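Penicillin-binding protein 1A (Mycobacterium tuberculosis, PDB 5CXW) builds cross-linked peptidoglycan for the cell wall, and is represented here by its penicillin-sensitive transpeptidase part with penicillin V bound. Local coordinates at residues A[172-175]-A[179-182]; A[222-227]-A[262-267]. All blocks are in the same frame, centred on the assembly; numbering follows the deposited sequence.

Interaction 1 of 2, residues A[172-175]-A[179-182]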
ATOM      1  N   ALA A 172     -13.062  -5.057   4.760  1.00 10.00           N
ATOM      2  CA  ALA A 172     -12.731  -3.781   4.126  1.00  9.89           C
ATOM      3  C   ALA A 172     -11.483  -3.832   3.255  1.00 10.14           C
ATOM      4  O   ALA A 172     -11.440  -3.265   2.120  1.00 10.18           O
ATOM      5  CB  ALA A 172     -12.588  -2.693   5.187  1.00  9.56           C
ATOM      6  N   ALA A 173     -10.446  -4.518   3.759  1.00  9.88           N
ATOM      7  CA  ALA A 173      -9.194  -4.597   3.048  1.00  9.96           C
ATOM      8  C   ALA A 173      -9.370  -5.394   1.777  1.00 10.43           C
ATOM      9  O   ALA A 173      -8.961  -4.994   0.692  1.00 10.11           O
ATOM     10  CB  ALA A 173      -8.172  -5.281   3.936  1.00 10.09           C
ATOM     11  N   HIS A 174     -10.033  -6.549   1.896  1.00 10.76           N
ATOM     12  CA  HIS A 174     -10.356  -7.317   0.702  1.00 11.52           C
ATOM     13  C   HIS A 174     -11.204  -6.555  -0.323  1.00 12.19           C
ATOM     14  O   HIS A 174     -10.896  -6.594  -1.526  1.00 12.16           O
ATOM     15  CB  HIS A 174     -11.043  -8.622   1.084  1.00 12.08           C
ATOM     16  CG  HIS A 174     -10.100  -9.625   1.672  1.00 12.19           C
ATOM     17  ND1 HIS A 174     -10.495 -10.463   2.681  1.00 13.07           N
ATOM     18  CD2 HIS A 174      -8.853 -10.021   1.316  1.00 12.47           C
ATOM     19  CE1 HIS A 174      -9.502 -11.284   2.980  1.00 13.31           C
ATOM     20  NE2 HIS A 174      -8.505 -11.058   2.141  1.00 12.90           N
ATOM     21  N   GLN A 175     -12.197  -5.846   0.140  0.50 12.17           N
ATOM     22  CA  GLN A 175     -13.063  -5.056  -0.741  0.50 12.79           C
ATOM     23  C   GLN A 175     -12.288  -3.929  -1.426  0.50 12.13           C
ATOM     24  O   GLN A 175     -12.520  -3.651  -2.585  0.50 11.97           O
ATOM     25  CB  GLN A 175     -14.256  -4.548   0.061  0.50 13.66           C
ATOM     26  CG  GLN A 175     -15.238  -5.691   0.414  0.50 14.86           C
ATOM     27  CD  GLN A 175     -16.218  -5.297   1.491  0.50 15.45           C
ATOM     28  OE1 GLN A 175     -16.214  -4.165   1.902  0.50 15.91           O
ATOM     29  NE2 GLN A 175     -17.062  -6.241   1.963  0.50 16.86           N
ATOM     30  N   ALA A 179      -5.727  -8.679  -2.282  1.00 12.29           N
ATOM     31  CA  ALA A 179      -6.183  -9.921  -2.933  1.00 13.38           C
ATOM     32  C   ALA A 179      -6.456 -10.978  -1.881  1.00 14.07           C
ATOM     33  O   ALA A 179      -5.809 -10.993  -0.825  1.00 14.41           O
ATOM     34  CB  ALA A 179      -5.137 -10.452  -3.895  1.00 13.88           C
ATOM     35  N   SER A 180      -7.420 -11.834  -2.183  1.00 14.93           N
ATOM     36  CA  SER A 180      -7.845 -12.922  -1.303  1.00 16.34           C
ATOM     37  C   SER A 180      -6.849 -14.089  -1.242  1.00 16.54           C
ATOM     38  O   SER A 180      -6.941 -14.903  -0.325  1.00 16.28           O
ATOM     39  CB  SER A 180      -9.194 -13.482  -1.763  1.00 18.02           C
ATOM     40  OG  SER A 180     -10.156 -12.516  -1.415  1.00 20.91           O
ATOM     41  N   SER A 181      -5.972 -14.171  -2.237  1.00 16.60           N
ATOM     42  CA  SER A 181      -4.924 -15.155  -2.299  1.00 17.94           C
ATOM     43  C   SER A 181      -3.789 -14.679  -3.165  1.00 18.26           C
ATOM     44  O   SER A 181      -3.949 -13.777  -3.997  1.00 18.12           O
ATOM     45  CB  SER A 181      -5.490 -16.475  -2.876  1.00 19.34           C
ATOM     46  OG  SER A 181      -5.914 -16.243  -4.217  1.00 20.08           O
ATOM     47  N   PHE A 182      -2.619 -15.263  -2.932  1.00 18.93           N
ATOM     48  CA  PHE A 182      -1.472 -15.060  -3.769  1.00 20.57           C
ATOM     49  C   PHE A 182      -0.531 -16.230  -3.552  1.00 21.67           C
ATOM     50  O   PHE A 182      -0.755 -17.040  -2.661  1.00 21.47           O
ATOM     51  CB  PHE A 182      -0.783 -13.688  -3.555  1.00 20.03           C
ATOM     52  CG  PHE A 182      -0.284 -13.427  -2.172  1.00 19.76           C
ATOM     53  CD1 PHE A 182       0.967 -13.843  -1.794  1.00 20.48           C
ATOM     54  CD2 PHE A 182      -1.036 -12.651  -1.282  1.00 19.46           C
ATOM     55  CE1 PHE A 182       1.453 -13.609  -0.522  1.00 20.61           C
ATOM     56  CE2 PHE A 182      -0.579 -12.414  -0.006  1.00 19.47           C
ATOM     57  CZ  PHE A 182       0.675 -12.884   0.385  1.00 20.03           C
TER
HETATM   58  O   HOH W   1     -10.040  -9.726  -2.178  1.00 25.57           O
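His-174, near the end of helix 165-176, brings the edge of its imidazole ring up to Ala-179 and Ser-180, where the chain has left the helix and turned back past it. The side chain leaves CB with CG anti to the carbonyl carbon (chi1 -74°), which swings the ring out from the helix, and from CG the CD2 branch, continuing to NE2, faces the returning loop. CD2 lies 3.8 Å from the carbonyl O of Ala-179, which sits at the ring edge near its plane, and 3.9 Å from OG of Ser-180, which lies over one face, displaced toward the rim. At the tip, NE2 packs 4.0 Å from CA of Ser-180, and its hydrogen bond goes beyond this pair of segments, to OG1 of Thr-188. The same hydroxyl is bonded to the carbonyl O of Ala-179, so Thr-188 joins the ring and the loop backbone. A second polar link runs through water: water 1 lies 2.9 Å from OG of Ser-180 and makes a weak bond of 3.3 Å to the carbonyl O of His-174. The small serine suits this place: its hydroxyl lies over the ring while meeting the water. Histidine supplies a flat surface and a polar tip. With 102 Å² buried, this surface contact joins a helix end to the loop that follows it, away from the penicillin pocket. The carbonyl O of Ala-179 can only accept, so the Thr-188 hydroxyl would donate to it, consistent with a proton on NE2 of His-174 for its bond to OG1.

Interaction 2 of 2, residues A[222-227]-A[262-267]; sequences AASGIY and VADNVT
Ser-224 and Gly-225, which meet Ala-263 and Asp-264 of helix 260-270, close the Schellman motif that ends helix 211-222, so that this helix terminus packs against helix 260-270 inside the transpeptidase domain. In the motif the backbone N of Gly-225 bonds to the carbonyl O of Thr-220 and that of Ser-224 to the carbonyl O of Leu-221. Ser-224 takes the C-prime place with a positive phi of 61°. A type I' turn from Ala-223 to Ile-226 then leads the chain into strand 226-227.

The van der Waals part of the contact belongs to Ala-263, whose CB points from helix 260-270 into the turn. That methyl lies 3.6 Å from the backbone N of Gly-225 and 3.7 Å from the carbonyl carbon of Ser-224, so it rests on the peptide joining the two residues. A small side chain suits so close an approach, with 5.2 Å between CA of Ser-224 and CA of Ala-263. Glycine is called for on its own account: at its backbone angles a CB would press on the carbonyl O of Ser-224, and it would also point toward the Ala-263 methyl.

The polar part is a short hydrogen bond one residue further along the helix, at Asp-264. This residue holds CG anti to its carbonyl carbon (chi1 -66°), bringing the carboxylate alongside the helix to the serine hydroxyl. Lys-260, one helical turn earlier, forms a salt bridge with OD2 of Asp-264 and a weak hydrogen bond with OG of Ser-224; its charge would be expected to favour the ionised carboxylate in this buried setting. OG of Ser-224 donates to OD1 of Asp-264 over 2.6 Å, on the syn lone pair of that oxygen.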
ATOM      1  N   ALA A 222      -7.928   6.316  -3.748  1.00 10.23           N
ATOM      2  CA  ALA A 222      -7.582   7.481  -4.599  1.00 10.70           C
ATOM      3  C   ALA A 222      -8.663   7.738  -5.642  1.00 11.13           C
ATOM      4  O   ALA A 222      -8.917   8.887  -6.036  1.00 11.88           O
ATOM      5  CB  ALA A 222      -6.240   7.262  -5.270  1.00 10.71           C
ATOM      6  N   ALA A 223      -9.317   6.647  -6.048  1.00 11.09           N
ATOM      7  CA  ALA A 223     -10.436   6.717  -7.058  1.00 11.84           C
ATOM      8  C   ALA A 223     -11.824   6.858  -6.414  1.00 12.22           C
ATOM      9  O   ALA A 223     -12.845   6.507  -7.042  1.00 12.58           O
ATOM     10  CB  ALA A 223     -10.366   5.516  -7.953  1.00 11.90           C
ATOM     11  N   SER A 224     -11.874   7.329  -5.154  1.00 11.81           N
ATOM     12  CA  SER A 224     -13.158   7.565  -4.479  1.00 12.17           C
ATOM     13  C   SER A 224     -13.948   6.274  -4.353  1.00 11.97           C
ATOM     14  O   SER A 224     -15.158   6.291  -4.461  1.00 12.13           O
ATOM     15  CB  SER A 224     -13.956   8.681  -5.155  1.00 13.47           C
ATOM     16  OG  SER A 224     -13.336   9.951  -4.873  1.00 13.30           O
ATOM     17  N   GLY A 225     -13.223   5.152  -4.152  1.00 11.40           N
ATOM     18  CA  GLY A 225     -13.836   3.866  -3.823  1.00 10.92           C
ATOM     19  C   GLY A 225     -14.033   2.937  -4.985  1.00 11.59           C
ATOM     20  O   GLY A 225     -14.567   1.844  -4.794  1.00 11.91           O
ATOM     21  N   ILE A 226     -13.577   3.337  -6.172  1.00 11.70           N
ATOM     22  CA  ILE A 226     -13.714   2.513  -7.401  1.00 12.38           C
ATOM     23  C   ILE A 226     -12.429   1.700  -7.565  1.00 12.17           C
ATOM     24  O   ILE A 226     -11.345   2.263  -7.595  1.00 11.53           O
ATOM     25  CB  ILE A 226     -14.010   3.349  -8.629  1.00 13.50           C
ATOM     26  CG1 ILE A 226     -15.344   4.108  -8.439  1.00 14.24           C
ATOM     27  CG2 ILE A 226     -14.030   2.465  -9.873  1.00 13.69           C
ATOM     28  CD1 ILE A 226     -15.723   5.060  -9.549  1.00 15.37           C
ATOM     29  N   TYR A 227     -12.604   0.365  -7.617  1.00 12.17           N
ATOM     30  CA  TYR A 227     -11.579  -0.603  -7.767  1.00 12.86           C
ATOM     31  C   TYR A 227     -11.456  -1.025  -9.219  1.00 13.59           C
ATOM     32  O   TYR A 227     -12.482  -1.247  -9.929  1.00 13.66           O
ATOM     33  CB  TYR A 227     -11.925  -1.851  -6.914  1.00 13.22           C
ATOM     34  CG  TYR A 227     -11.108  -3.074  -7.230  1.00 14.77           C
ATOM     35  CD1 TYR A 227      -9.801  -3.175  -6.828  1.00 15.15           C
ATOM     36  CD2 TYR A 227     -11.626  -4.097  -8.011  1.00 16.28           C
ATOM     37  CE1 TYR A 227      -9.055  -4.322  -7.104  1.00 16.71           C
ATOM     38  CE2 TYR A 227     -10.875  -5.225  -8.292  1.00 18.20           C
ATOM     39  CZ  TYR A 227      -9.602  -5.321  -7.824  1.00 18.26           C
ATOM     40  OH  TYR A 227      -8.905  -6.477  -8.219  1.00 23.72           O
ATOM     41  N   VAL A 262     -17.102   7.488   2.047  1.00 10.06           N
ATOM     42  CA  VAL A 262     -16.160   6.825   2.914  1.00 10.05           C
ATOM     43  C   VAL A 262     -14.748   7.035   2.418  1.00 10.02           C
ATOM     44  O   VAL A 262     -13.838   7.449   3.206  1.00 10.26           O
ATOM     45  CB  VAL A 262     -16.498   5.315   3.048  1.00 10.17           C
ATOM     46  CG1 VAL A 262     -15.352   4.573   3.706  1.00 10.01           C
ATOM     47  CG2 VAL A 262     -17.753   5.145   3.823  1.00 10.72           C
ATOM     48  N   ALA A 263     -14.500   6.718   1.170  1.00 10.16           N
ATOM     49  CA  ALA A 263     -13.144   6.808   0.648  1.00 10.47           C
ATOM     50  C   ALA A 263     -12.599   8.250   0.782  1.00 10.24           C
ATOM     51  O   ALA A 263     -11.435   8.452   1.141  1.00  9.66           O
ATOM     52  CB  ALA A 263     -13.130   6.418  -0.792  1.00 11.19           C
ATOM     53  N   ASP A 264     -13.422   9.240   0.484  1.00 10.52           N
ATOM     54  CA  ASP A 264     -12.991  10.655   0.504  1.00 10.93           C
ATOM     55  C   ASP A 264     -12.692  11.137   1.949  1.00 10.97           C
ATOM     56  O   ASP A 264     -11.832  12.010   2.160  1.00 11.19           O
ATOM     57  CB  ASP A 264     -14.008  11.533  -0.218  1.00 11.87           C
ATOM     58  CG  ASP A 264     -14.084  11.218  -1.758  1.00 12.38           C
ATOM     59  OD1 ASP A 264     -13.167  10.516  -2.316  1.00 12.59           O
ATOM     60  OD2 ASP A 264     -15.032  11.725  -2.376  1.00 13.80           O
ATOM     61  N   ASN A 265     -13.396  10.580   2.938  1.00 10.52           N
ATOM     62  CA  ASN A 265     -13.071  10.829   4.342  1.00 10.55           C
ATOM     63  C   ASN A 265     -11.743  10.168   4.758  1.00  9.75           C
ATOM     64  O   ASN A 265     -10.944  10.764   5.537  1.00  9.98           O
ATOM     65  CB  ASN A 265     -14.193  10.426   5.303  1.00 10.62           C
ATOM     66  CG  ASN A 265     -15.201  11.527   5.483  1.00 11.75           C
ATOM     67  OD1 ASN A 265     -14.999  12.430   6.284  1.00 12.53           O
ATOM     68  ND2 ASN A 265     -16.297  11.466   4.777  1.00 11.80           N
ATOM     69  N   VAL A 266     -11.499   8.941   4.270  1.00  9.73           N
ATOM     70  CA  VAL A 266     -10.215   8.297   4.533  1.00  9.40           C
ATOM     71  C   VAL A 266      -9.056   9.185   3.939  1.00  9.68           C
ATOM     72  O   VAL A 266      -8.069   9.495   4.612  1.00  9.23           O
ATOM     73  CB  VAL A 266     -10.134   6.878   3.978  1.00  9.76           C
ATOM     74  CG1 VAL A 266      -8.704   6.341   4.070  1.00  9.88           C
ATOM     75  CG2 VAL A 266     -11.164   5.958   4.680  1.00 10.43           C
ATOM     76  N   THR A 267      -9.246   9.634   2.705  1.00  9.96           N
ATOM     77  CA  THR A 267      -8.313  10.570   2.077  1.00 10.21           C
ATOM     78  C   THR A 267      -8.053  11.750   2.968  1.00 10.19           C
ATOM     79  O   THR A 267      -6.896  12.111   3.188  1.00 10.53           O
ATOM     80  CB  THR A 267      -8.816  10.961   0.680  1.00 10.52           C
ATOM     81  OG1 THR A 267      -8.899   9.768  -0.091  1.00 10.70           O
ATOM     82  CG2 THR A 267      -7.892  11.968   0.002  1.00 11.42           C
TER

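Interaction 1 lies at the surface and interaction 2 is buried, their centres 17 Å apart and their nearest atoms about 5 Å apart without touching. Both involve the place where a helix gives way to the following chain: in 172-175 with 179-182 the helix meets its own continuation, whereas 222-227 with 262-267 joins parts of the chain distant in sequence. Their chemistry differs accordingly: at the surface a water and an outside threonine carry the polar links, while the buried contact is made directly. Helix 100-109 is a shared neighbour, touched by Ala-172 and Ala-173 from interaction 1 and by Val-262 and Val-266 from interaction 2.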